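Local coordinates for probable exosome complex exonuclease 2 (Methanothermobacter thermautotrophicus, PDB 2WNR), which probably serves as a non-catalytic subunit of the RNA-degrading exosome, helping to shape the active site of its partner Rrp41, at residues 159-169 and 183-194; 196-207 and 246-257. All coordinates share one frame; numbering follows the deposited sequence.

Interaction 1: 159-169 and 183-194; sequences VAALLDTRIPA and KMQPLPVNRKAL
Ile167 and Gln185 face each other as a hydrogen-bonded antiparallel pair, adding the outer strand 184-186 to the central strand 166-173 in a small three-stranded antiparallel sheet of this RNase PH-family fold. Ile167 N donates to Gln185 O at 2.7 Å, and Gln185 N returns a bond to Ile167 O at 2.8 Å. The next link, from Ala169 N to Lys183 O, is weak. On the face bearing Pro168 and Met184, the two side chains lie alongside each other, and Met184 SD comes 3.7 Å from Pro168 CA.

Beyond the strand pair, residues 187-194 run past the end of helix 150-164, and Leu187 fills the corner between that helix and strand 166-173. From its CB, chi1 of -66° sets CG opposite the carbonyl carbon and carries the branch point to Thr165, where CG sits 3.9 Å from Thr165 CB. The two methyls then part: CD1 reaches the helix at Leu162 CD2, 3.7 Å away, while CD2 meets Ile167 CD1 on the strand at 4.1 Å. Leu137 of strand 133-145 also packs on this leucine. Farther along, Leu163 CD1 touches both methyls of Val189, and Val159 meets Leu194.

On the face with Pro168 and Met184, Arg166 folds back over the end of its own helix. Its NH1 bonds Leu163 O at 3.1 Å, nearly straight at 169°, and also Thr165 O, standing above that carbonyl's plane; both oxygens lie in the guanidinium plane, which would limit its rotation. Pro186 CG lies over one face of that plane, offset toward its rim.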
loop_
_atom_site.group_PDB
_atom_site.type_symbol
_atom_site.label_atom_id
_atom_site.label_comp_id
_atom_site.label_asym_id
_atom_site.label_seq_id
_atom_site.Cartn_x
_atom_site.Cartn_y
_atom_site.Cartn_z
ATOM N N VAL A 159 -3.445 29.333 -7.873
ATOM C CA VAL A 159 -4.073 30.623 -7.629
ATOM C C VAL A 159 -5.123 30.911 -8.699
ATOM O O VAL A 159 -6.261 31.276 -8.372
ATOM C CB VAL A 159 -3.037 31.778 -7.501
ATOM C CG1 VAL A 159 -3.716 33.139 -7.535
ATOM C CG2 VAL A 159 -2.269 31.650 -6.194
ATOM N N ALA A 160 -4.753 30.724 -9.966
ATOM C CA ALA A 160 -5.681 30.966 -11.067
ATOM C C ALA A 160 -6.941 30.111 -10.913
ATOM O O ALA A 160 -8.060 30.626 -10.995
ATOM C CB ALA A 160 -5.012 30.716 -12.414
ATOM N N ALA A 161 -6.751 28.816 -10.654
ATOM C CA ALA A 161 -7.867 27.887 -10.512
ATOM C C ALA A 161 -8.798 28.270 -9.355
ATOM O O ALA A 161 -10.021 28.151 -9.458
ATOM C CB ALA A 161 -7.352 26.476 -10.345
ATOM N N LEU A 162 -8.207 28.744 -8.263
ATOM C CA LEU A 162 -8.965 29.147 -7.087
ATOM C C LEU A 162 -9.863 30.338 -7.382
ATOM O O LEU A 162 -10.993 30.412 -6.897
ATOM C CB LEU A 162 -8.028 29.479 -5.925
ATOM C CG LEU A 162 -7.389 28.277 -5.229
ATOM C CD1 LEU A 162 -6.265 28.691 -4.296
ATOM C CD2 LEU A 162 -8.384 27.378 -4.548
ATOM N N LEU A 163 -9.342 31.267 -8.173
ATOM C CA LEU A 163 -10.085 32.443 -8.590
ATOM C C LEU A 163 -11.231 32.067 -9.533
ATOM O O LEU A 163 -12.292 32.708 -9.537
ATOM C CB LEU A 163 -9.123 33.395 -9.281
ATOM C CG LEU A 163 -8.483 34.570 -8.535
ATOM C CD1 LEU A 163 -8.750 34.679 -7.010
ATOM C CD2 LEU A 163 -7.033 34.804 -8.916
ATOM N N ASP A 164 -10.997 31.016 -10.321
ATOM C CA ASP A 164 -11.965 30.503 -11.278
ATOM C C ASP A 164 -13.059 29.672 -10.611
ATOM O O ASP A 164 -14.098 29.414 -11.212
ATOM C CB ASP A 164 -11.250 29.652 -12.329
ATOM C CG ASP A 164 -12.192 29.147 -13.411
ATOM O OD1 ASP A 164 -12.711 29.984 -14.186
ATOM O OD2 ASP A 164 -12.407 27.916 -13.480
ATOM N N THR A 165 -12.816 29.249 -9.374
ATOM C CA THR A 165 -13.721 28.333 -8.681
ATOM C C THR A 165 -15.062 28.973 -8.347
ATOM O O THR A 165 -15.126 30.104 -7.857
ATOM C CB THR A 165 -13.082 27.744 -7.406
ATOM O OG1 THR A 165 -11.787 27.224 -7.717
ATOM C CG2 THR A 165 -13.927 26.619 -6.845
ATOM N N ARG A 166 -16.125 28.235 -8.658
ATOM C CA ARG A 166 -17.483 28.571 -8.246
ATOM C C ARG A 166 -18.048 27.341 -7.543
ATOM O O ARG A 166 -17.938 26.230 -8.063
ATOM C CB ARG A 166 -18.358 28.940 -9.456
ATOM C CG ARG A 166 -17.863 30.118 -10.298
ATOM C CD ARG A 166 -18.126 31.484 -9.629
ATOM N NE ARG A 166 -17.532 32.597 -10.383
ATOM C CZ ARG A 166 -16.239 32.939 -10.352
ATOM N NH1 ARG A 166 -15.367 32.267 -9.599
ATOM N NH2 ARG A 166 -15.814 33.964 -11.085
ATOM N N ILE A 167 -18.624 27.528 -6.356
ATOM C CA ILE A 167 -19.190 26.405 -5.593
ATOM C C ILE A 167 -20.648 26.638 -5.205
ATOM O O ILE A 167 -21.055 27.783 -4.995
ATOM C CB ILE A 167 -18.364 26.060 -4.325
ATOM C CG1 ILE A 167 -18.362 27.220 -3.323
ATOM C CG2 ILE A 167 -16.954 25.650 -4.701
ATOM C CD1 ILE A 167 -17.985 26.808 -1.908
ATOM N N PRO A 168 -21.441 25.554 -5.110
ATOM C CA PRO A 168 -22.848 25.691 -4.733
ATOM C C PRO A 168 -23.014 26.240 -3.315
ATOM O O PRO A 168 -22.166 25.999 -2.448
ATOM C CB PRO A 168 -23.379 24.258 -4.815
ATOM C CG PRO A 168 -22.176 23.396 -4.682
ATOM C CD PRO A 168 -21.078 24.147 -5.356
ATOM N N ALA A 169 -24.086 26.996 -3.100
ATOM C CA ALA A 169 -24.405 27.506 -1.780
ATOM C C ALA A 169 -24.814 26.349 -0.882
ATOM O O ALA A 169 -25.639 25.516 -1.258
ATOM C CB ALA A 169 -25.510 28.536 -1.857
ATOM N N LYS A 183 -27.663 28.984 -6.557
ATOM C CA LYS A 183 -26.790 30.095 -6.178
ATOM C C LYS A 183 -25.322 29.650 -6.149
ATOM O O LYS A 183 -24.823 29.183 -5.121
ATOM C CB LYS A 183 -27.226 30.673 -4.823
ATOM C CG LYS A 183 -26.547 31.987 -4.415
ATOM C CD LYS A 183 -27.091 32.478 -3.072
ATOM C CE LYS A 183 -26.675 33.912 -2.761
ATOM N NZ LYS A 183 -27.586 34.534 -1.750
ATOM N N MET A 184 -24.647 29.790 -7.291
ATOM C CA MET A 184 -23.217 29.492 -7.408
ATOM C C MET A 184 -22.382 30.664 -6.897
ATOM O O MET A 184 -22.628 31.812 -7.259
ATOM C CB MET A 184 -22.842 29.160 -8.858
ATOM C CG MET A 184 -23.404 27.842 -9.368
ATOM S SD MET A 184 -22.992 26.426 -8.324
ATOM C CE MET A 184 -21.293 26.113 -8.799
ATOM N N GLN A 185 -21.396 30.364 -6.056
ATOM C CA GLN A 185 -20.621 31.401 -5.381
ATOM C C GLN A 185 -19.113 31.270 -5.600
ATOM O O GLN A 185 -18.582 30.155 -5.673
ATOM C CB GLN A 185 -20.929 31.405 -3.878
ATOM C CG GLN A 185 -22.344 31.878 -3.522
ATOM C CD GLN A 185 -22.578 32.007 -2.019
ATOM O OE1 GLN A 185 -22.311 31.081 -1.249
ATOM N NE2 GLN A 185 -23.091 33.157 -1.601
ATOM N N PRO A 186 -18.412 32.414 -5.718
ATOM C CA PRO A 186 -16.955 32.374 -5.734
ATOM C C PRO A 186 -16.426 31.960 -4.369
ATOM O O PRO A 186 -17.149 32.073 -3.373
ATOM C CB PRO A 186 -16.568 33.827 -6.026
ATOM C CG PRO A 186 -17.757 34.412 -6.692
ATOM C CD PRO A 186 -18.926 33.759 -6.027
ATOM N N LEU A 187 -15.192 31.461 -4.323
ATOM C CA LEU A 187 -14.539 31.196 -3.047
ATOM C C LEU A 187 -14.239 32.525 -2.356
ATOM O O LEU A 187 -13.899 33.500 -3.030
ATOM C CB LEU A 187 -13.247 30.403 -3.229
ATOM C CG LEU A 187 -13.314 28.964 -3.741
ATOM C CD1 LEU A 187 -11.908 28.405 -3.881
ATOM C CD2 LEU A 187 -14.150 28.077 -2.841
ATOM N N PRO A 188 -14.381 32.574 -1.011
ATOM C CA PRO A 188 -13.982 33.778 -0.276
ATOM C C PRO A 188 -12.465 33.981 -0.381
ATOM O O PRO A 188 -11.684 33.338 0.331
ATOM C CB PRO A 188 -14.417 33.480 1.167
ATOM C CG PRO A 188 -14.486 31.976 1.246
ATOM C CD PRO A 188 -14.914 31.524 -0.116
ATOM N N VAL A 189 -12.066 34.850 -1.304
ATOM C CA VAL A 189 -10.662 35.142 -1.543
ATOM C C VAL A 189 -10.329 36.451 -0.842
ATOM O O VAL A 189 -10.869 37.501 -1.191
ATOM C CB VAL A 189 -10.355 35.232 -3.059
ATOM C CG1 VAL A 189 -8.922 35.681 -3.297
ATOM C CG2 VAL A 189 -10.614 33.891 -3.736
ATOM N N ASN A 190 -9.453 36.380 0.157
ATOM C CA ASN A 190 -9.066 37.565 0.919
ATOM C C ASN A 190 -7.960 38.378 0.254
ATOM O O ASN A 190 -7.957 39.613 0.319
ATOM C CB ASN A 190 -8.662 37.180 2.344
ATOM C CG ASN A 190 -9.857 37.022 3.271
ATOM O OD1 ASN A 190 -10.955 37.504 2.989
ATOM N ND2 ASN A 190 -9.642 36.345 4.393
ATOM N N ARG A 191 -7.026 37.666 -0.379
ATOM C CA ARG A 191 -5.860 38.262 -1.033
ATOM C C ARG A 191 -5.126 37.262 -1.929
ATOM O O ARG A 191 -5.390 36.063 -1.887
ATOM C CB ARG A 191 -4.891 38.873 -0.009
ATOM C CG ARG A 191 -4.631 38.052 1.261
ATOM C CD ARG A 191 -3.842 38.894 2.250
ATOM N NE ARG A 191 -3.943 38.427 3.631
ATOM C CZ ARG A 191 -4.929 38.736 4.477
ATOM N NH1 ARG A 191 -4.907 38.260 5.717
ATOM N NH2 ARG A 191 -5.940 39.507 4.094
ATOM N N LYS A 192 -4.214 37.771 -2.751
ATOM C CA LYS A 192 -3.445 36.929 -3.660
ATOM C C LYS A 192 -1.989 36.890 -3.246
ATOM O O LYS A 192 -1.489 37.812 -2.601
ATOM C CB LYS A 192 -3.556 37.430 -5.102
ATOM C CG LYS A 192 -4.791 36.942 -5.846
ATOM C CD LYS A 192 -5.139 37.853 -7.015
ATOM C CE LYS A 192 -6.021 38.998 -6.565
ATOM N NZ LYS A 192 -6.222 39.997 -7.648
ATOM N N ALA A 193 -1.327 35.800 -3.610
ATOM C CA ALA A 193 0.104 35.647 -3.427
ATOM C C ALA A 193 0.631 34.822 -4.593
ATOM O O ALA A 193 -0.072 33.946 -5.108
ATOM C CB ALA A 193 0.394 34.963 -2.119
ATOM N N LEU A 194 1.849 35.112 -5.030
ATOM C CA LEU A 194 2.484 34.308 -6.070
ATOM C C LEU A 194 3.946 34.042 -5.730
ATOM O O LEU A 194 4.463 34.575 -4.742
ATOM C CB LEU A 194 2.344 34.961 -7.452
ATOM C CG LEU A 194 0.953 34.991 -8.102
ATOM C CD1 LEU A 194 1.000 35.725 -9.425
ATOM C CD2 LEU A 194 0.349 33.597 -8.290
#

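Interaction 2: 196-207 and 246-257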
loop_
_atom_site.group_PDB
_atom_site.type_symbol
_atom_site.label_atom_id
_atom_site.label_comp_id
_atom_site.label_asym_id
_atom_site.label_seq_id
_atom_site.Cartn_x
_atom_site.Cartn_y
_atom_site.Cartn_z
ATOM N N CYS A 196 8.164 33.299 -6.929
ATOM C CA CYS A 196 9.323 33.396 -7.799
ATOM C C CYS A 196 10.377 32.389 -7.363
ATOM O O CYS A 196 10.729 32.331 -6.183
ATOM C CB CYS A 196 9.905 34.797 -7.718
ATOM S SG CYS A 196 8.877 36.063 -8.446
ATOM N N THR A 197 10.870 31.598 -8.315
ATOM C CA THR A 197 11.943 30.645 -8.064
ATOM C C THR A 197 13.203 31.103 -8.776
ATOM O O THR A 197 13.168 31.445 -9.959
ATOM C CB THR A 197 11.576 29.226 -8.537
ATOM O OG1 THR A 197 10.458 28.752 -7.783
ATOM C CG2 THR A 197 12.724 28.264 -8.317
ATOM N N PHE A 198 14.310 31.102 -8.041
ATOM C CA PHE A 198 15.616 31.503 -8.553
ATOM C C PHE A 198 16.574 30.328 -8.524
ATOM O O PHE A 198 16.475 29.469 -7.658
ATOM C CB PHE A 198 16.201 32.624 -7.692
ATOM C CG PHE A 198 15.335 33.837 -7.612
ATOM C CD1 PHE A 198 15.597 34.937 -8.407
ATOM C CD2 PHE A 198 14.255 33.883 -6.738
ATOM C CE1 PHE A 198 14.790 36.069 -8.336
ATOM C CE2 PHE A 198 13.444 35.012 -6.659
ATOM C CZ PHE A 198 13.708 36.104 -7.456
ATOM N N ALA A 199 17.516 30.307 -9.454
ATOM C CA ALA A 199 18.534 29.272 -9.481
ATOM C C ALA A 199 19.923 29.884 -9.363
ATOM O O ALA A 199 20.268 30.795 -10.116
ATOM C CB ALA A 199 18.419 28.455 -10.759
ATOM N N LYS A 200 20.712 29.387 -8.411
ATOM C CA LYS A 200 22.112 29.795 -8.286
ATOM C C LYS A 200 22.974 29.057 -9.304
ATOM O O LYS A 200 23.152 27.837 -9.222
ATOM C CB LYS A 200 22.631 29.546 -6.870
ATOM C CG LYS A 200 24.121 29.849 -6.656
ATOM C CD LYS A 200 24.386 31.320 -6.377
ATOM C CE LYS A 200 25.861 31.575 -6.112
ATOM N NZ LYS A 200 26.348 31.050 -4.810
ATOM N N ILE A 201 23.483 29.808 -10.271
ATOM C CA ILE A 201 24.413 29.291 -11.256
ATOM C C ILE A 201 25.600 30.236 -11.239
ATOM O O ILE A 201 25.422 31.461 -11.249
ATOM C CB ILE A 201 23.787 29.204 -12.672
ATOM C CG1 ILE A 201 22.588 28.249 -12.667
ATOM C CG2 ILE A 201 24.819 28.709 -13.680
ATOM C CD1 ILE A 201 21.536 28.529 -13.724
ATOM N N GLY A 202 26.805 29.663 -11.207
ATOM C CA GLY A 202 28.026 30.439 -11.082
ATOM C C GLY A 202 27.920 31.312 -9.855
ATOM O O GLY A 202 27.624 30.822 -8.769
ATOM N N ASN A 203 28.137 32.613 -10.037
ATOM C CA ASN A 203 28.024 33.584 -8.943
ATOM C C ASN A 203 26.707 34.359 -8.981
ATOM O O ASN A 203 26.558 35.381 -8.312
ATOM C CB ASN A 203 29.192 34.574 -8.995
ATOM C CG ASN A 203 30.547 33.892 -8.964
ATOM O OD1 ASN A 203 31.461 34.304 -9.669
ATOM N ND2 ASN A 203 30.689 32.854 -8.142
ATOM N N GLU A 204 25.755 33.880 -9.774
ATOM C CA GLU A 204 24.550 34.648 -10.051
ATOM C C GLU A 204 23.309 33.896 -9.622
ATOM O O GLU A 204 23.284 32.664 -9.646
ATOM C CB GLU A 204 24.452 34.970 -11.552
ATOM C CG GLU A 204 25.657 35.707 -12.151
ATOM C CD GLU A 204 25.844 37.109 -11.595
ATOM O OE1 GLU A 204 24.860 37.689 -11.075
ATOM O OE2 GLU A 204 26.982 37.632 -11.682
ATOM N N ILE A 205 22.278 34.631 -9.227
ATOM C CA ILE A 205 20.954 34.027 -9.131
ATOM C C ILE A 205 20.123 34.399 -10.361
ATOM O O ILE A 205 20.080 35.565 -10.771
ATOM C CB ILE A 205 20.213 34.346 -7.807
ATOM C CG1 ILE A 205 20.226 35.843 -7.505
ATOM C CG2 ILE A 205 20.825 33.544 -6.646
ATOM C CD1 ILE A 205 19.086 36.291 -6.623
ATOM N N VAL A 206 19.501 33.395 -10.972
ATOM C CA VAL A 206 18.686 33.648 -12.149
ATOM C C VAL A 206 17.247 33.288 -11.879
ATOM O O VAL A 206 16.968 32.256 -11.274
ATOM C CB VAL A 206 19.187 32.979 -13.486
ATOM C CG1 VAL A 206 20.695 32.917 -13.612
ATOM C CG2 VAL A 206 18.475 31.693 -13.828
ATOM N N LEU A 207 16.340 34.149 -12.331
ATOM C CA LEU A 207 14.918 33.967 -12.080
ATOM C C LEU A 207 14.305 33.051 -13.129
ATOM O O LEU A 207 14.595 33.187 -14.315
ATOM C CB LEU A 207 14.201 35.325 -12.051
ATOM C CG LEU A 207 12.671 35.415 -12.005
ATOM C CD1 LEU A 207 12.114 34.885 -10.689
ATOM C CD2 LEU A 207 12.242 36.862 -12.220
ATOM N N ASP A 246 22.846 36.055 -1.593
ATOM C CA ASP A 246 21.994 35.354 -2.557
ATOM C C ASP A 246 20.544 35.338 -2.097
ATOM O O ASP A 246 19.642 35.614 -2.878
ATOM C CB ASP A 246 22.472 33.921 -2.778
ATOM C CG ASP A 246 23.805 33.845 -3.489
ATOM O OD1 ASP A 246 24.217 34.827 -4.133
ATOM O OD2 ASP A 246 24.453 32.786 -3.402
ATOM N N VAL A 247 20.327 35.036 -0.821
ATOM C CA VAL A 247 18.984 34.931 -0.286
ATOM C C VAL A 247 18.285 36.280 -0.273
ATOM O O VAL A 247 17.154 36.401 -0.759
ATOM C CB VAL A 247 18.997 34.315 1.106
ATOM C CG1 VAL A 247 17.626 34.434 1.775
ATOM C CG2 VAL A 247 19.438 32.857 1.011
ATOM N N LEU A 248 18.968 37.291 0.257
ATOM C CA LEU A 248 18.398 38.631 0.375
ATOM C C LEU A 248 18.178 39.293 -0.984
ATOM O O LEU A 248 17.227 40.063 -1.158
ATOM C CB LEU A 248 19.265 39.508 1.274
ATOM C CG LEU A 248 19.397 39.078 2.740
ATOM C CD1 LEU A 248 20.255 40.090 3.474
ATOM C CD2 LEU A 248 18.045 38.923 3.446
ATOM N N LYS A 249 19.057 38.988 -1.936
ATOM C CA LYS A 249 18.912 39.465 -3.307
ATOM C C LYS A 249 17.657 38.861 -3.935
ATOM O O LYS A 249 16.859 39.570 -4.543
ATOM C CB LYS A 249 20.163 39.135 -4.132
ATOM C CG LYS A 249 20.161 39.704 -5.547
ATOM C CD LYS A 249 21.554 39.699 -6.168
ATOM C CE LYS A 249 21.490 40.134 -7.637
ATOM N NZ LYS A 249 22.830 40.487 -8.187
ATOM N N ALA A 250 17.486 37.552 -3.766
ATOM C CA ALA A 250 16.296 36.851 -4.252
ATOM C C ALA A 250 14.998 37.420 -3.671
ATOM O O ALA A 250 14.042 37.624 -4.404
ATOM C CB ALA A 250 16.403 35.345 -3.991
ATOM N N VAL A 251 14.963 37.678 -2.367
ATOM C CA VAL A 251 13.829 38.380 -1.768
ATOM C C VAL A 251 13.584 39.685 -2.523
ATOM O O VAL A 251 12.488 39.916 -3.041
ATOM C CB VAL A 251 14.048 38.655 -0.258
ATOM C CG1 VAL A 251 13.025 39.663 0.272
ATOM C CG2 VAL A 251 13.999 37.345 0.529
ATOM N N SER A 252 14.622 40.512 -2.610
ATOM C CA SER A 252 14.533 41.808 -3.275
ATOM C C SER A 252 13.844 41.705 -4.639
ATOM O O SER A 252 12.811 42.343 -4.853
ATOM C CB SER A 252 15.920 42.453 -3.396
ATOM O OG SER A 252 15.836 43.747 -3.962
ATOM N N ILE A 253 14.394 40.890 -5.542
ATOM C CA ILE A 253 13.772 40.680 -6.854
ATOM C C ILE A 253 12.336 40.172 -6.708
ATOM O O ILE A 253 11.415 40.770 -7.268
ATOM C CB ILE A 253 14.597 39.750 -7.808
ATOM C CG1 ILE A 253 15.870 40.448 -8.301
ATOM C CG2 ILE A 253 13.791 39.373 -9.019
ATOM C CD1 ILE A 253 17.136 39.830 -7.785
ATOM N N ALA A 254 12.144 39.098 -5.946
ATOM C CA ALA A 254 10.814 38.501 -5.784
ATOM C C ALA A 254 9.758 39.545 -5.403
ATOM O O ALA A 254 8.670 39.579 -5.986
ATOM C CB ALA A 254 10.843 37.352 -4.777
ATOM N N VAL A 255 10.102 40.417 -4.456
ATOM C CA VAL A 255 9.193 41.465 -3.987
ATOM C C VAL A 255 8.850 42.525 -5.065
ATOM O O VAL A 255 7.794 43.161 -5.003
ATOM C CB VAL A 255 9.713 42.086 -2.654
ATOM C CG1 VAL A 255 8.897 43.300 -2.225
ATOM C CG2 VAL A 255 9.687 41.032 -1.555
ATOM N N GLU A 256 9.718 42.699 -6.060
ATOM C CA GLU A 256 9.433 43.638 -7.151
ATOM C C GLU A 256 8.834 42.968 -8.393
ATOM O O GLU A 256 8.270 43.638 -9.248
ATOM C CB GLU A 256 10.669 44.469 -7.517
ATOM C CG GLU A 256 11.801 43.685 -8.185
ATOM C CD GLU A 256 12.834 44.585 -8.848
ATOM O OE1 GLU A 256 13.515 45.352 -8.128
ATOM O OE2 GLU A 256 12.964 44.510 -10.092
ATOM N N LYS A 257 8.954 41.647 -8.478
ATOM C CA LYS A 257 8.366 40.881 -9.578
ATOM C C LYS A 257 6.919 40.439 -9.321
ATOM O O LYS A 257 6.073 40.571 -10.197
ATOM C CB LYS A 257 9.241 39.669 -9.935
ATOM C CG LYS A 257 10.534 40.020 -10.677
ATOM C CD LYS A 257 10.261 40.360 -12.133
ATOM C CE LYS A 257 11.431 41.072 -12.769
ATOM N NZ LYS A 257 11.187 41.239 -14.221
#
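Phe198 and Ala250 meet where a beta hairpin packs against a helix, part of the alpha/beta arrangement of an RNase PH-family domain. Strands 196-201 and 204-207, joined by a type II' turn from Ile201 to Glu204, lie against helix 246-257; the first strand's axis passes 9.0 Å from the helix axis at 144°, a distance suited to direct side-chain packing.

The aromatic contact is a CH-pi interaction: Ala250 CB stands 4.0 Å from the centroid of the Phe198 ring, 20° off its normal. Leu207 CD1 lies over the opposite face, so the ring is sandwiched between Ala250 of the helix and Leu207 of the adjacent strand 204-207. Ile253 CG2 and Ala254 CB come in at the ring edge, the former 3.5 Å from Phe198 CE1.

Aliphatic packing continues along the helix in both directions from the ring. Ile205 has CG1 between its backbone N and carbonyl carbon (chi1 50°), and CD1 reaches Ala250 CB at 3.9 Å and Lys249 CG at 3.7 Å. Toward the other end, Cys196 CB rests on Ala254 CB at 4.0 Å, and Leu207 CD2 touches the methylene chain of Lys257.

The polar component is one salt bridge. Lys200 bends at chi2 and chi4 to bring NZ to the syn side of Asp246 OD2, 2.9 Å away. A methionine in its place would probably leave the Asp246 carboxylate without this cationic partner on its syn side.

Val247, Val251 and Val255 pack on a neighbouring subunit, so the helix has apolar contacts on two sides. The chemistry implies a mainly apolar strand-helix interface, with its charge pairing placed beside the hairpin turn, where the Asp246 charge would probably also be eased by the nearby helix N-terminus.

Interaction 1 closes before interaction 2 opens along the chain, and their centres lie about 30 Å apart on opposite sides of the chain's centre. Strand 193-201 serves both: its first residues finish the 183-194 segment, and the rest, from Cys196, enters the hairpin of interaction 2 within the four-stranded antiparallel sheet. Helix 244-268 gives a second connection, since it packs on that hairpin through residues 246-257 while its later residues Leu261 and Leu265 touch side chains of interaction 1. Strand 193-201 and helix 244-268 thus physically connect the two contacts, which belong to one continuous packed body.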